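Local coordinates for protein 3-oxosteroid 1-dehydrogenase (Sterolibacterium denitrificans, PDB 7P18) that probably oxidises 3-oxosteroids to their 3-oxo-Delta(1) derivatives, using bound FAD to introduce the double bond into the steroid ring, at residues A[131-136]-A[163-168]; A[229-234]-A[251-256]; A[369-374]-A[491-496]. One frame throughout, in Å; residues are numbered along the deposited sequence.

Contact 1: residues A[131-136]-A[163-168]; sequences TMEPML and SMTATE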
loop_
_atom_site.group_PDB
_atom_site.type_symbol
_atom_site.label_atom_id
_atom_site.label_comp_id
_atom_site.label_asym_id
_atom_site.label_seq_id
_atom_site.Cartn_x
_atom_site.Cartn_y
_atom_site.Cartn_z
ATOM N N THR A 131 -5.071 3.619 12.698
ATOM C CA THR A 131 -3.995 2.861 12.022
ATOM C C THR A 131 -3.345 1.907 13.038
ATOM O O THR A 131 -3.020 2.370 14.129
ATOM C CB THR A 131 -2.966 3.797 11.392
ATOM O OG1 THR A 131 -3.571 4.583 10.363
ATOM C CG2 THR A 131 -1.800 3.008 10.844
ATOM N N MET A 132 -3.177 0.652 12.647
ATOM C CA MET A 132 -2.512 -0.416 13.423
ATOM C C MET A 132 -1.439 -1.078 12.556
ATOM O O MET A 132 -1.597 -1.127 11.292
ATOM C CB MET A 132 -3.505 -1.467 13.910
ATOM C CG MET A 132 -4.749 -0.910 14.635
ATOM S SD MET A 132 -5.812 -2.245 15.262
ATOM C CE MET A 132 -4.962 -2.647 16.783
ATOM N N GLU A 133 -0.396 -1.586 13.215
ATOM C CA GLU A 133 0.711 -2.273 12.508
ATOM C C GLU A 133 1.151 -3.515 13.278
ATOM O O GLU A 133 0.797 -3.709 14.461
ATOM C CB GLU A 133 1.846 -1.287 12.302
ATOM C CG GLU A 133 2.683 -1.025 13.563
ATOM C CD GLU A 133 4.019 -0.392 13.230
ATOM O OE1 GLU A 133 4.634 -0.790 12.165
ATOM O OE2 GLU A 133 4.403 0.544 13.978
ATOM N N PRO A 134 1.904 -4.406 12.602
ATOM C CA PRO A 134 2.396 -5.634 13.216
ATOM C C PRO A 134 3.615 -5.442 14.124
ATOM O O PRO A 134 4.463 -4.573 13.853
ATOM C CB PRO A 134 2.864 -6.504 12.050
ATOM C CG PRO A 134 2.460 -5.757 10.788
ATOM C CD PRO A 134 2.223 -4.324 11.169
ATOM N N MET A 135 3.669 -6.206 15.211
ATOM C CA MET A 135 4.932 -6.423 15.959
ATOM C C MET A 135 5.910 -7.180 15.038
ATOM O O MET A 135 5.457 -7.944 14.135
ATOM C CB MET A 135 4.658 -7.258 17.211
ATOM C CG MET A 135 3.756 -6.547 18.205
ATOM S SD MET A 135 3.678 -7.483 19.774
ATOM C CE MET A 135 5.295 -7.057 20.435
ATOM N N LEU A 136 7.208 -6.968 15.224
ATOM C CA LEU A 136 8.242 -7.785 14.519
ATOM C C LEU A 136 7.900 -9.266 14.689
ATOM O O LEU A 136 7.481 -9.697 15.787
ATOM C CB LEU A 136 9.634 -7.455 15.065
ATOM C CG LEU A 136 10.150 -6.034 14.874
ATOM C CD1 LEU A 136 11.573 -5.920 15.424
ATOM C CD2 LEU A 136 10.146 -5.606 13.417
ATOM N N SER A 163 15.156 -5.068 10.214
ATOM C CA SER A 163 13.680 -4.843 10.173
ATOM C C SER A 163 13.319 -3.849 11.282
ATOM O O SER A 163 13.884 -3.991 12.401
ATOM C CB SER A 163 12.958 -6.121 10.312
ATOM O OG SER A 163 13.170 -6.932 9.159
ATOM N N MET A 164 12.434 -2.882 10.989
ATOM C CA MET A 164 11.810 -2.012 12.027
ATOM C C MET A 164 10.292 -1.923 11.825
ATOM O O MET A 164 9.816 -2.105 10.687
ATOM C CB MET A 164 12.379 -0.601 11.949
ATOM C CG MET A 164 13.913 -0.565 12.124
ATOM S SD MET A 164 14.564 1.094 11.867
ATOM C CE MET A 164 13.769 1.591 10.321
ATOM N N THR A 165 9.567 -1.619 12.906
ATOM C CA THR A 165 8.144 -1.212 12.874
ATOM C C THR A 165 8.113 0.226 12.403
ATOM O O THR A 165 9.151 0.914 12.519
ATOM C CB THR A 165 7.498 -1.337 14.256
ATOM O OG1 THR A 165 8.167 -0.430 15.143
ATOM C CG2 THR A 165 7.579 -2.751 14.779
ATOM N N ALA A 166 6.984 0.674 11.880
ATOM C CA ALA A 166 6.752 2.090 11.513
ATOM C C ALA A 166 6.900 2.950 12.768
ATOM O O ALA A 166 7.457 4.054 12.673
ATOM C CB ALA A 166 5.406 2.285 10.871
ATOM N N THR A 167 6.439 2.446 13.910
ATOM C CA THR A 167 6.567 3.167 15.204
ATOM C C THR A 167 8.062 3.403 15.499
ATOM O O THR A 167 8.437 4.576 15.659
ATOM C CB THR A 167 5.886 2.391 16.334
ATOM O OG1 THR A 167 4.521 2.181 15.933
ATOM C CG2 THR A 167 5.970 3.133 17.653
ATOM N N GLU A 168 8.853 2.328 15.546
ATOM C CA GLU A 168 10.325 2.351 15.816
ATOM C C GLU A 168 10.981 3.276 14.800
ATOM O O GLU A 168 11.787 4.117 15.204
ATOM C CB GLU A 168 10.979 0.978 15.677
ATOM C CG GLU A 168 10.864 0.077 16.880
ATOM C CD GLU A 168 11.269 -1.324 16.522
ATOM O OE1 GLU A 168 11.498 -1.548 15.319
ATOM O OE2 GLU A 168 11.314 -2.201 17.429
#

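Contact 2: residues A[229-234]-A[251-256]; sequences LNTPFE and VKRNGQ. With FAD (flavin-adenine dinucleotide), chain C.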
loop_
_atom_site.group_PDB
_atom_site.type_symbol
_atom_site.label_atom_id
_atom_site.label_comp_id
_atom_site.label_asym_id
_atom_site.label_seq_id
_atom_site.Cartn_x
_atom_site.Cartn_y
_atom_site.Cartn_z
ATOM N N LEU A 229 2.155 -22.921 -4.719
ATOM C CA LEU A 229 2.929 -21.883 -5.455
ATOM C C LEU A 229 2.998 -22.273 -6.935
ATOM O O LEU A 229 2.717 -23.432 -7.254
ATOM C CB LEU A 229 4.320 -21.743 -4.837
ATOM C CG LEU A 229 4.340 -21.267 -3.384
ATOM C CD1 LEU A 229 5.703 -21.433 -2.754
ATOM C CD2 LEU A 229 3.937 -19.798 -3.295
ATOM N N ASN A 230 3.291 -21.309 -7.796
ATOM C CA ASN A 230 3.515 -21.546 -9.242
ATOM C C ASN A 230 2.253 -22.159 -9.832
ATOM O O ASN A 230 2.389 -22.989 -10.760
ATOM C CB ASN A 230 4.736 -22.448 -9.429
ATOM C CG ASN A 230 5.959 -21.903 -8.741
ATOM O OD1 ASN A 230 6.514 -22.533 -7.840
ATOM N ND2 ASN A 230 6.352 -20.722 -9.144
ATOM N N THR A 231 1.078 -21.779 -9.305
ATOM C CA THR A 231 -0.227 -22.394 -9.658
ATOM C C THR A 231 -1.226 -21.291 -9.965
ATOM O O THR A 231 -2.112 -21.006 -9.163
ATOM C CB THR A 231 -0.717 -23.339 -8.549
ATOM O OG1 THR A 231 0.278 -24.339 -8.330
ATOM C CG2 THR A 231 -2.018 -24.023 -8.898
ATOM N N PRO A 232 -1.102 -20.626 -11.125
ATOM C CA PRO A 232 -2.008 -19.550 -11.493
ATOM C C PRO A 232 -3.436 -20.025 -11.788
ATOM O O PRO A 232 -3.633 -20.990 -12.541
ATOM C CB PRO A 232 -1.401 -18.963 -12.774
ATOM C CG PRO A 232 -0.560 -20.091 -13.341
ATOM C CD PRO A 232 -0.057 -20.848 -12.144
ATOM N N PHE A 233 -4.406 -19.308 -11.226
ATOM C CA PHE A 233 -5.792 -19.307 -11.720
ATOM C C PHE A 233 -5.798 -18.951 -13.196
ATOM O O PHE A 233 -5.104 -17.987 -13.605
ATOM C CB PHE A 233 -6.635 -18.330 -10.889
ATOM C CG PHE A 233 -7.962 -18.002 -11.502
ATOM C CD1 PHE A 233 -8.050 -17.026 -12.470
ATOM C CD2 PHE A 233 -9.125 -18.629 -11.062
ATOM C CE1 PHE A 233 -9.272 -16.699 -13.021
ATOM C CE2 PHE A 233 -10.345 -18.285 -11.610
ATOM C CZ PHE A 233 -10.414 -17.336 -12.591
ATOM N N GLU A 234 -6.645 -19.638 -13.965
ATOM C CA GLU A 234 -6.952 -19.309 -15.372
ATOM C C GLU A 234 -8.419 -18.978 -15.603
ATOM O O GLU A 234 -8.701 -18.093 -16.406
ATOM C CB GLU A 234 -6.724 -20.536 -16.262
ATOM C CG GLU A 234 -5.296 -20.918 -16.442
ATOM C CD GLU A 234 -5.069 -21.833 -17.638
ATOM O OE1 GLU A 234 -6.079 -22.309 -18.302
ATOM O OE2 GLU A 234 -3.880 -22.050 -17.902
ATOM N N VAL A 251 -6.817 -24.148 -12.815
ATOM C CA VAL A 251 -5.434 -23.636 -12.647
ATOM C C VAL A 251 -4.491 -24.348 -13.629
ATOM O O VAL A 251 -4.883 -25.352 -14.262
ATOM C CB VAL A 251 -4.938 -23.804 -11.207
ATOM C CG1 VAL A 251 -5.829 -23.019 -10.243
ATOM C CG2 VAL A 251 -4.821 -25.283 -10.804
ATOM N N LYS A 252 -3.297 -23.794 -13.757
ATOM C CA LYS A 252 -2.131 -24.404 -14.452
ATOM C C LYS A 252 -1.157 -24.837 -13.361
ATOM O O LYS A 252 -0.620 -23.980 -12.678
ATOM C CB LYS A 252 -1.560 -23.401 -15.449
ATOM C CG LYS A 252 -0.593 -23.975 -16.468
ATOM C CD LYS A 252 0.087 -22.912 -17.324
ATOM C CE LYS A 252 1.566 -23.182 -17.533
ATOM N NZ LYS A 252 2.006 -22.701 -18.861
ATOM N N ARG A 253 -1.025 -26.145 -13.142
ATOM C CA ARG A 253 -0.299 -26.755 -11.996
ATOM C C ARG A 253 0.703 -27.759 -12.562
ATOM O O ARG A 253 0.264 -28.654 -13.306
ATOM C CB ARG A 253 -1.318 -27.420 -11.067
ATOM C CG ARG A 253 -0.747 -28.377 -10.036
ATOM C CD ARG A 253 0.045 -27.689 -8.970
ATOM N NE ARG A 253 0.061 -28.443 -7.735
ATOM C CZ ARG A 253 0.796 -28.123 -6.679
ATOM N NH1 ARG A 253 1.568 -27.052 -6.719
ATOM N NH2 ARG A 253 0.782 -28.882 -5.594
ATOM N N ASN A 254 1.994 -27.610 -12.246
ATOM C CA ASN A 254 3.076 -28.432 -12.854
ATOM C C ASN A 254 2.969 -28.340 -14.380
ATOM O O ASN A 254 3.248 -29.345 -15.047
ATOM C CB ASN A 254 3.021 -29.898 -12.399
ATOM C CG ASN A 254 3.193 -30.044 -10.902
ATOM O OD1 ASN A 254 2.361 -30.649 -10.223
ATOM N ND2 ASN A 254 4.256 -29.462 -10.373
ATOM N N GLY A 255 2.549 -27.187 -14.900
ATOM C CA GLY A 255 2.716 -26.832 -16.320
ATOM C C GLY A 255 1.522 -27.165 -17.191
ATOM O O GLY A 255 1.662 -26.959 -18.393
ATOM N N GLN A 256 0.391 -27.634 -16.634
ATOM C CA GLN A 256 -0.839 -27.996 -17.420
ATOM C C GLN A 256 -2.155 -27.776 -16.637
ATOM O O GLN A 256 -2.101 -27.700 -15.400
ATOM C CB GLN A 256 -0.783 -29.480 -17.743
ATOM C CG GLN A 256 -0.772 -30.330 -16.481
ATOM C CD GLN A 256 -0.431 -31.768 -16.772
ATOM O OE1 GLN A 256 0.218 -32.088 -17.780
ATOM N NE2 GLN A 256 -0.863 -32.634 -15.862
HETATM P PA FAD C . -1.590 -8.687 -3.256
HETATM O O1A FAD C . -1.084 -8.425 -1.884
HETATM O O2A FAD C . -0.680 -8.151 -4.329
HETATM O O5B FAD C . -1.773 -10.253 -3.400
HETATM C C5B FAD C . -2.287 -10.785 -4.650
HETATM C C4B FAD C . -1.616 -12.100 -4.906
HETATM O O4B FAD C . -2.348 -12.804 -5.946
HETATM C C3B FAD C . -0.151 -12.022 -5.386
HETATM O O3B FAD C . 0.689 -12.874 -4.614
HETATM C C2B FAD C . -0.235 -12.447 -6.855
HETATM O O2B FAD C . 0.990 -12.970 -7.352
HETATM C C1B FAD C . -1.436 -13.392 -6.836
HETATM N N9A FAD C . -2.075 -13.599 -8.137
HETATM C C8A FAD C . -2.217 -12.723 -9.175
HETATM N N7A FAD C . -2.763 -13.287 -10.249
HETATM C C5A FAD C . -3.029 -14.593 -9.860
HETATM C C6A FAD C . -3.608 -15.692 -10.530
HETATM N N6A FAD C . -3.987 -15.678 -11.814
HETATM N N1A FAD C . -3.719 -16.848 -9.842
HETATM C C2A FAD C . -3.298 -16.879 -8.574
HETATM N N3A FAD C . -2.671 -15.937 -7.863
HETATM C C4A FAD C . -2.596 -14.795 -8.570
HETATM N N1 FAD C . -1.684 -0.596 1.882
HETATM C C2 FAD C . -2.118 -0.483 3.158
HETATM O O2 FAD C . -3.333 -0.511 3.424
HETATM N N3 FAD C . -1.265 -0.370 4.182
HETATM C C4 FAD C . 0.072 -0.081 3.998
HETATM O O4 FAD C . 0.812 -0.098 4.976
HETATM C C4X FAD C . 0.581 -0.153 2.674
HETATM N N5 FAD C . 1.865 0.078 2.457
HETATM C C5X FAD C . 2.332 -0.078 1.173
HETATM C C6 FAD C . 3.717 0.068 0.927
HETATM C C7 FAD C . 4.268 -0.210 -0.317
HETATM C C7M FAD C . 5.759 -0.077 -0.550
HETATM C C8 FAD C . 3.433 -0.700 -1.336
HETATM C C8M FAD C . 4.010 -1.041 -2.699
HETATM C C9 FAD C . 2.069 -0.767 -1.134
HETATM C C9A FAD C . 1.491 -0.515 0.125
HETATM N N10 FAD C . 0.110 -0.595 0.366
HETATM C C10 FAD C . -0.390 -0.447 1.654
HETATM C "C1'" FAD C . -0.803 -1.097 -0.667
HETATM C "C2'" FAD C . -1.039 -2.609 -0.459
HETATM O "O2'" FAD C . 0.177 -3.352 -0.392
HETATM C "C3'" FAD C . -1.948 -3.225 -1.537
HETATM O "O3'" FAD C . -3.016 -2.345 -1.895
HETATM C "C4'" FAD C . -2.465 -4.578 -1.094
HETATM O "O4'" FAD C . -1.347 -5.375 -0.732
HETATM C "C5'" FAD C . -3.299 -5.293 -2.135
HETATM O "O5'" FAD C . -3.607 -6.586 -1.582
HETATM P P FAD C . -4.256 -7.712 -2.497
HETATM O O1P FAD C . -4.373 -8.849 -1.575
HETATM O O2P FAD C . -5.384 -7.225 -3.289
HETATM O O3P FAD C . -3.054 -8.065 -3.550
#

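Contact 3: residues A[369-374]-A[491-496]; sequences AMYENH and VDAGDI. With FAD (flavin-adenine dinucleotide), chain C.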
loop_
_atom_site.group_PDB
_atom_site.type_symbol
_atom_site.label_atom_id
_atom_site.label_comp_id
_atom_site.label_asym_id
_atom_site.label_seq_id
_atom_site.Cartn_x
_atom_site.Cartn_y
_atom_site.Cartn_z
ATOM N N ALA A 369 -3.799 14.774 -8.432
ATOM C CA ALA A 369 -3.469 16.176 -8.726
ATOM C C ALA A 369 -2.471 16.224 -9.889
ATOM O O ALA A 369 -2.516 17.225 -10.613
ATOM C CB ALA A 369 -2.910 16.875 -7.503
ATOM N N MET A 370 -1.582 15.243 -10.018
ATOM C CA MET A 370 -0.623 15.189 -11.180
ATOM C C MET A 370 -1.454 15.107 -12.477
ATOM O O MET A 370 -1.226 15.905 -13.406
ATOM C CB MET A 370 0.325 13.999 -11.081
ATOM C CG MET A 370 1.339 14.107 -9.947
ATOM S SD MET A 370 2.315 12.672 -9.745
ATOM C CE MET A 370 3.270 12.620 -11.266
ATOM N N TYR A 371 -2.454 14.235 -12.508
ATOM C CA TYR A 371 -3.342 14.080 -13.700
ATOM C C TYR A 371 -4.143 15.355 -13.897
ATOM O O TYR A 371 -4.314 15.815 -15.048
ATOM C CB TYR A 371 -4.196 12.819 -13.608
ATOM C CG TYR A 371 -3.476 11.550 -13.973
ATOM C CD1 TYR A 371 -3.151 11.256 -15.296
ATOM C CD2 TYR A 371 -3.051 10.658 -13.005
ATOM C CE1 TYR A 371 -2.480 10.090 -15.633
ATOM C CE2 TYR A 371 -2.398 9.486 -13.321
ATOM C CZ TYR A 371 -2.071 9.218 -14.644
ATOM O OH TYR A 371 -1.440 8.061 -14.926
ATOM N N GLU A 372 -4.642 15.952 -12.827
ATOM C CA GLU A 372 -5.474 17.170 -12.936
ATOM C C GLU A 372 -4.624 18.298 -13.520
ATOM O O GLU A 372 -5.107 18.996 -14.463
ATOM C CB GLU A 372 -6.074 17.557 -11.584
ATOM C CG GLU A 372 -7.158 18.600 -11.682
ATOM C CD GLU A 372 -6.717 20.040 -11.867
ATOM O OE1 GLU A 372 -5.521 20.351 -11.560
ATOM O OE2 GLU A 372 -7.572 20.861 -12.330
ATOM N N ASN A 373 -3.402 18.505 -13.025
ATOM C CA ASN A 373 -2.543 19.591 -13.576
ATOM C C ASN A 373 -2.057 19.230 -14.997
ATOM O O ASN A 373 -1.946 20.145 -15.813
ATOM C CB ASN A 373 -1.368 19.919 -12.676
ATOM C CG ASN A 373 -0.662 21.157 -13.175
ATOM O OD1 ASN A 373 0.357 21.054 -13.833
ATOM N ND2 ASN A 373 -1.248 22.309 -12.910
ATOM N N HIS A 374 -1.802 17.968 -15.295
ATOM C CA HIS A 374 -1.281 17.518 -16.616
ATOM C C HIS A 374 -2.298 17.886 -17.704
ATOM O O HIS A 374 -1.874 18.287 -18.778
ATOM C CB HIS A 374 -0.931 16.043 -16.580
ATOM C CG HIS A 374 -0.234 15.558 -17.790
ATOM N ND1 HIS A 374 1.057 15.941 -18.081
ATOM C CD2 HIS A 374 -0.626 14.738 -18.784
ATOM C CE1 HIS A 374 1.431 15.385 -19.206
ATOM N NE2 HIS A 374 0.446 14.616 -19.649
ATOM N N VAL A 491 9.351 12.463 -10.519
ATOM C CA VAL A 491 8.201 11.837 -9.822
ATOM C C VAL A 491 7.191 11.342 -10.879
ATOM O O VAL A 491 6.472 12.151 -11.512
ATOM C CB VAL A 491 7.608 12.827 -8.807
ATOM C CG1 VAL A 491 6.425 12.212 -8.170
ATOM C CG2 VAL A 491 8.617 13.168 -7.712
ATOM N N ASP A 492 7.125 10.039 -11.025
ATOM C CA ASP A 492 6.163 9.397 -11.951
ATOM C C ASP A 492 4.802 9.249 -11.264
ATOM O O ASP A 492 4.753 9.171 -10.001
ATOM C CB ASP A 492 6.709 8.045 -12.402
ATOM C CG ASP A 492 7.779 8.171 -13.480
ATOM O OD1 ASP A 492 7.548 8.943 -14.399
ATOM O OD2 ASP A 492 8.831 7.491 -13.346
ATOM N N ALA A 493 3.725 9.193 -12.036
ATOM C CA ALA A 493 2.376 8.877 -11.474
ATOM C C ALA A 493 2.318 7.380 -11.235
ATOM O O ALA A 493 1.746 6.668 -12.099
ATOM C CB ALA A 493 1.288 9.336 -12.429
ATOM N N GLY A 494 2.974 6.916 -10.172
ATOM C CA GLY A 494 3.025 5.514 -9.759
ATOM C C GLY A 494 1.748 5.060 -9.052
ATOM O O GLY A 494 0.785 5.824 -8.980
ATOM N N ASP A 495 1.770 3.828 -8.583
ATOM C CA ASP A 495 0.645 3.183 -7.891
ATOM C C ASP A 495 1.194 2.079 -6.997
ATOM O O ASP A 495 2.307 1.597 -7.204
ATOM C CB ASP A 495 -0.377 2.636 -8.901
ATOM C CG ASP A 495 0.178 1.475 -9.702
ATOM O OD1 ASP A 495 0.371 0.390 -9.111
ATOM O OD2 ASP A 495 0.553 1.740 -10.875
ATOM N N ILE A 496 0.388 1.692 -6.026
ATOM C CA ILE A 496 0.559 0.509 -5.176
ATOM C C ILE A 496 -0.542 -0.506 -5.495
ATOM O O ILE A 496 -0.789 -1.392 -4.666
ATOM C CB ILE A 496 0.606 0.961 -3.694
ATOM C CG1 ILE A 496 -0.691 1.623 -3.212
ATOM C CG2 ILE A 496 1.794 1.898 -3.518
ATOM C CD1 ILE A 496 -0.638 2.120 -1.755
HETATM P PA FAD C . -1.590 -8.687 -3.256
HETATM O O1A FAD C . -1.084 -8.425 -1.884
HETATM O O2A FAD C . -0.680 -8.151 -4.329
HETATM O O5B FAD C . -1.773 -10.253 -3.400
HETATM C C5B FAD C . -2.287 -10.785 -4.650
HETATM C C4B FAD C . -1.616 -12.100 -4.906
HETATM O O4B FAD C . -2.348 -12.804 -5.946
HETATM C C3B FAD C . -0.151 -12.022 -5.386
HETATM O O3B FAD C . 0.689 -12.874 -4.614
HETATM C C2B FAD C . -0.235 -12.447 -6.855
HETATM O O2B FAD C . 0.990 -12.970 -7.352
HETATM C C1B FAD C . -1.436 -13.392 -6.836
HETATM N N9A FAD C . -2.075 -13.599 -8.137
HETATM C C8A FAD C . -2.217 -12.723 -9.175
HETATM N N7A FAD C . -2.763 -13.287 -10.249
HETATM C C5A FAD C . -3.029 -14.593 -9.860
HETATM C C6A FAD C . -3.608 -15.692 -10.530
HETATM N N6A FAD C . -3.987 -15.678 -11.814
HETATM N N1A FAD C . -3.719 -16.848 -9.842
HETATM C C2A FAD C . -3.298 -16.879 -8.574
HETATM N N3A FAD C . -2.671 -15.937 -7.863
HETATM C C4A FAD C . -2.596 -14.795 -8.570
HETATM N N1 FAD C . -1.684 -0.596 1.882
HETATM C C2 FAD C . -2.118 -0.483 3.158
HETATM O O2 FAD C . -3.333 -0.511 3.424
HETATM N N3 FAD C . -1.265 -0.370 4.182
HETATM C C4 FAD C . 0.072 -0.081 3.998
HETATM O O4 FAD C . 0.812 -0.098 4.976
HETATM C C4X FAD C . 0.581 -0.153 2.674
HETATM N N5 FAD C . 1.865 0.078 2.457
HETATM C C5X FAD C . 2.332 -0.078 1.173
HETATM C C6 FAD C . 3.717 0.068 0.927
HETATM C C7 FAD C . 4.268 -0.210 -0.317
HETATM C C7M FAD C . 5.759 -0.077 -0.550
HETATM C C8 FAD C . 3.433 -0.700 -1.336
HETATM C C8M FAD C . 4.010 -1.041 -2.699
HETATM C C9 FAD C . 2.069 -0.767 -1.134
HETATM C C9A FAD C . 1.491 -0.515 0.125
HETATM N N10 FAD C . 0.110 -0.595 0.366
HETATM C C10 FAD C . -0.390 -0.447 1.654
HETATM C "C1'" FAD C . -0.803 -1.097 -0.667
HETATM C "C2'" FAD C . -1.039 -2.609 -0.459
HETATM O "O2'" FAD C . 0.177 -3.352 -0.392
HETATM C "C3'" FAD C . -1.948 -3.225 -1.537
HETATM O "O3'" FAD C . -3.016 -2.345 -1.895
HETATM C "C4'" FAD C . -2.465 -4.578 -1.094
HETATM O "O4'" FAD C . -1.347 -5.375 -0.732
HETATM C "C5'" FAD C . -3.299 -5.293 -2.135
HETATM O "O5'" FAD C . -3.607 -6.586 -1.582
HETATM P P FAD C . -4.256 -7.712 -2.497
HETATM O O1P FAD C . -4.373 -8.849 -1.575
HETATM O O2P FAD C . -5.384 -7.225 -3.289
HETATM O O3P FAD C . -3.054 -8.065 -3.550
HETATM O O HOH W 1 0.076 5.721 -14.211
#

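Contact 1: residues A[131-136]-A[163-168]
Glu133 reaches from strand 131-134 to the first turn of the helix that starts at Ala166, and its carboxylate takes up three donors there. Its CG lies between the backbone N and the carbonyl carbon (chi1 77°), and beyond CG the chain runs extended. OE1 receives Ala166 N at 2.8 Å on its syn lone pair. OE2 is gripped twice: Thr167 N enters on the syn side, 2.8 Å away, and Thr167 OG1 donates from 2.6 Å, nearly along the C-O axis. The buried acid thus sits at the N-terminus of a helix, whose dipole would tend to favour its negative charge. Thr165, the N-cap, crosses Glu133 at about a right angle and forms a capping box with Glu168: Glu168 N donates to Thr165 OG1 and Thr165 N to Glu168 OE1. Past the strand, Leu136 crosses Thr165 at about a right angle too, its CD2 4.1 Å from Thr165 CG2. Ala166 also touches the bound androstadienedione. Strand 109-111 pairs with the Glu133 strand and brings Phe110 against Glu133 and Thr167, while helix 179-191 covers Leu136 through Arg189 and Glu168 through Gln182.

Contact 2: residues A[229-234]-A[251-256]
Thr231 and Arg253 meet where segments 229-234 and 251-256 diverge at the open end of a hairpin. Arg253 starts with CB 4.1 Å from Thr231 CG2. Its CG stands anti to the backbone N (chi1 166°), and a bend at chi2 (69°) puts CD 3.4 Å from Thr231 OG1. NE and CZ pass the same hydroxyl at longer range, and at the tip NH1 gives OG1 a weak hydrogen bond, with Leu229 O near the edge of the guanidinium. The OG1 proton goes to Leu229 O, from above that carbonyl's plane, while the guanidinium also makes a cation-pi contact with Trp228. The other branch of Thr231, CG2, packs on Val251 CG2 at 3.6 Å.

Strands 233-239 and 245-253 form this antiparallel hairpin, in which Phe233 and Val251 are a non-hydrogen-bonded pair with diverging side chains. Next to this pair, Lys252 N donates to Pro232 O at 3.1 Å, and Val251 CA adds a CA-H...O contact to the same oxygen. Lys252 O in turn receives a CA-H...O contact from Thr231 CA. Strand 256-262 follows through a type I' turn from Arg253 to Gln256.

Phe233 offers its backbone to FAD: its N donates to adenine N1A at 2.9 Å, and its O accepts from N6A at 3.1 Å, so that the backbone of one residue both donates to and accepts from the adenine. The Phe233 ring, with N6A at its edge, lies against Thr303 and Ala306 of helix 302-309. Glu234 OE2 rests 3.6 Å from Lys252 CB, on the exposed side of the hairpin.

Contact 3: residues A[369-374]-A[491-496]
Helix 363-377 packs against strand 486-502, the long strand that pairs with several partners in an antiparallel sheet. The short axes of 369-374 and 491-495 approach to 9.7 Å and run at 128° to each other, so the helix crosses the strand obliquely, nearer antiparallel than parallel. Two side chains from adjacent helix positions bridge the gap. Met370 points at the strand; its CG is anti to the carbonyl carbon (chi1 -69°), and a bend at chi3 (66°) carries CE to the backbone. That methyl comes 3.2 Å from Val491 O and 3.5 Å from Ala493 N, and it also touches Ala493 CB. SD stays farther off, 4.4 Å from Val491 CG1.

Tyr371 leaves the helix beside Met370 and brings its ring round to the same alanine. Ala493 CB approaches the ring obliquely, nearest to CE2 at 3.8 Å, with CZ and OH little farther away. At the ring's OH end, a water donates to both Tyr371 OH and Ala493 O, each at 2.9 Å, and so ties ring tip and strand carbonyl together. The phenol OH is also hydrogen-bonded to Pro287 O, and the ring meets Trp322 of strand 320-326. Ala493 is the centre of an inverse gamma turn, with a weak bond from Gly494 N to Asp492 O.

Past it, Asp495 forms a salt bridge with Arg280, and the chain turns a corner at Ile496, next to the FAD. There Ile496 CD1 lies 3.4 Å from FAD C1', and CB and CG2 meet the C9 side of the isoalloxazine. The whole is a helix laid on an antiparallel sheet, whose strand runs on from the packed layer to the wall of the FAD site.

Overall arrangement
The contacts follow one another along the chain in the order 1, 2, 3, without overlap, and all lie within the FAD-binding domain. Centres are about 34 Å apart for contacts 1 and 2, about 35 Å for 2 and 3, and about 28 Å for 1 and 3; none touches another. Each uses a different sheet: strand 131-138 in contact 1, the hairpin 233-239 and 245-253 in contact 2, and strand 486-502 in contact 3. FAD connects the last two: its adenine lies at 229-234, and contact 3 reaches the cofactor's flavin end through Ile496, past its helix packing. Contact 1, across the chain's centre from contact 3, borders the steroid pocket.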